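Local coordinates for protein xylulose kinase (Bifidobacterium adolescentis ATCC 15703, PDB 3I8B) that probably phosphorylates D-xylulose at the expense of ATP, giving D-xylulose 5-phosphate and ADP, as a sugar kinase of the FGGY family, at residues F356-P360 against G361-I365. Residues are numbered along the deposited sequence; the frame is centred on the assembly and turned at random.
Sequences FASKP and GANGI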
loop_
_atom_site.group_PDB
_atom_site.type_symbol
_atom_site.label_atom_id
_atom_site.label_comp_id
_atom_site.label_asym_id
_atom_site.label_seq_id
_atom_site.Cartn_x
_atom_site.Cartn_y
_atom_site.Cartn_z
ATOM N N PHE A 356 0.861 -30.744 -12.041
ATOM C CA PHE A 356 2.190 -31.332 -12.148
ATOM C C PHE A 356 2.206 -32.530 -13.093
ATOM O O PHE A 356 3.261 -32.914 -13.594
ATOM C CB PHE A 356 2.724 -31.751 -10.774
ATOM C CG PHE A 356 2.974 -30.601 -9.839
ATOM C CD1 PHE A 356 3.728 -29.509 -10.245
ATOM C CD2 PHE A 356 2.475 -30.624 -8.541
ATOM C CE1 PHE A 356 3.968 -28.449 -9.380
ATOM C CE2 PHE A 356 2.715 -29.568 -7.669
ATOM C CZ PHE A 356 3.461 -28.478 -8.093
ATOM N N ALA A 357 1.045 -33.132 -13.324
ATOM C CA ALA A 357 0.951 -34.218 -14.296
ATOM C C ALA A 357 1.124 -33.700 -15.733
ATOM O O ALA A 357 1.428 -34.467 -16.652
ATOM C CB ALA A 357 -0.366 -34.935 -14.153
ATOM N N SER A 358 0.919 -32.397 -15.908
ATOM C CA SER A 358 1.045 -31.736 -17.206
ATOM C C SER A 358 2.501 -31.407 -17.539
ATOM O O SER A 358 3.426 -32.055 -17.043
ATOM C CB SER A 358 0.208 -30.450 -17.213
ATOM O OG SER A 358 0.127 -29.874 -18.509
ATOM N N LYS A 359 2.690 -30.390 -18.378
ATOM C CA LYS A 359 4.012 -29.918 -18.776
ATOM C C LYS A 359 4.041 -28.387 -18.822
ATOM O O LYS A 359 2.992 -27.746 -18.940
ATOM C CB LYS A 359 4.372 -30.469 -20.156
ATOM C CG LYS A 359 4.427 -31.975 -20.236
ATOM C CD LYS A 359 4.510 -32.427 -21.685
ATOM C CE LYS A 359 5.595 -31.671 -22.448
ATOM N NZ LYS A 359 6.972 -32.096 -22.059
ATOM N N PRO A 360 5.243 -27.792 -18.738
ATOM C CA PRO A 360 5.345 -26.332 -18.821
ATOM C C PRO A 360 4.728 -25.821 -20.120
ATOM O O PRO A 360 5.175 -26.197 -21.206
ATOM C CB PRO A 360 6.855 -26.089 -18.829
ATOM C CG PRO A 360 7.430 -27.263 -18.112
ATOM C CD PRO A 360 6.554 -28.426 -18.499
ATOM N N GLY A 361 3.713 -24.974 -20.009
ATOM C CA GLY A 361 3.003 -24.500 -21.182
ATOM C C GLY A 361 1.645 -25.158 -21.285
ATOM O O GLY A 361 0.801 -24.748 -22.089
ATOM N N ALA A 362 1.435 -26.182 -20.464
ATOM C CA ALA A 362 0.155 -26.886 -20.414
ATOM C C ALA A 362 -0.242 -27.389 -21.799
ATOM O O ALA A 362 -1.407 -27.339 -22.185
ATOM C CB ALA A 362 -0.933 -25.977 -19.836
ATOM N N ASN A 363 0.745 -27.862 -22.547
ATOM C CA ASN A 363 0.503 -28.364 -23.889
ATOM C C ASN A 363 -0.333 -27.404 -24.733
ATOM O O ASN A 363 -1.174 -27.834 -25.525
ATOM C CB ASN A 363 -0.157 -29.744 -23.823
ATOM C CG ASN A 363 0.811 -30.823 -23.369
ATOM O OD1 ASN A 363 1.700 -31.228 -24.124
ATOM N ND2 ASN A 363 0.653 -31.285 -22.128
ATOM N N GLY A 364 -0.115 -26.105 -24.529
ATOM C CA GLY A 364 -0.651 -25.090 -25.417
ATOM C C GLY A 364 -1.804 -24.264 -24.887
ATOM O O GLY A 364 -2.164 -23.255 -25.480
ATOM N N ILE A 365 -2.390 -24.683 -23.775
ATOM C CA ILE A 365 -3.485 -23.926 -23.187
ATOM C C ILE A 365 -2.974 -22.769 -22.335
ATOM O O ILE A 365 -2.121 -22.943 -21.463
ATOM C CB ILE A 365 -4.379 -24.812 -22.322
ATOM C CG1 ILE A 365 -5.040 -25.901 -23.179
ATOM C CG2 ILE A 365 -5.417 -23.965 -21.585
ATOM C CD1 ILE A 365 -5.835 -26.903 -22.358
HETATM O O HOH W 1 3.332 -27.540 -23.127
#
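Lys359 and Ala362 close a type II beta turn in which Ala362 N donates to Lys359 O over 2.7 Å. Pro360 and Gly361 fill the two corners, a pairing well suited to this turn: the proline ring fixes a phi of -57°, and Gly361 takes up a positive phi of 106°, the conformation this corner of a type II turn requires and glycine adopts readily. The chain then coils on, Gly364 N reaching back 2.9 Å to Gly361 O. A water accepts a weak bond from Asn363 N and donates to Pro360 O at 3.0 Å, joining the turn to the residues that follow. The turn belongs to a surface connection between helix 348-357 and strand 366-368 in the C-terminal FGGY domain, packed on helix 396-420, whose Glu405 accepts a hydrogen bond from Gly361 N. Among the side chains, Ser358 holds OG anti to its own N (chi1 -171°), which brings OG to 3.5 Å from Ala362 CA; Asn398 gives that oxygen a weak hydrogen bond. Lys359 runs obliquely across the Asn363 side chain, CD passing near its amide; bends at chi3 and chi4 then carry the amino end away.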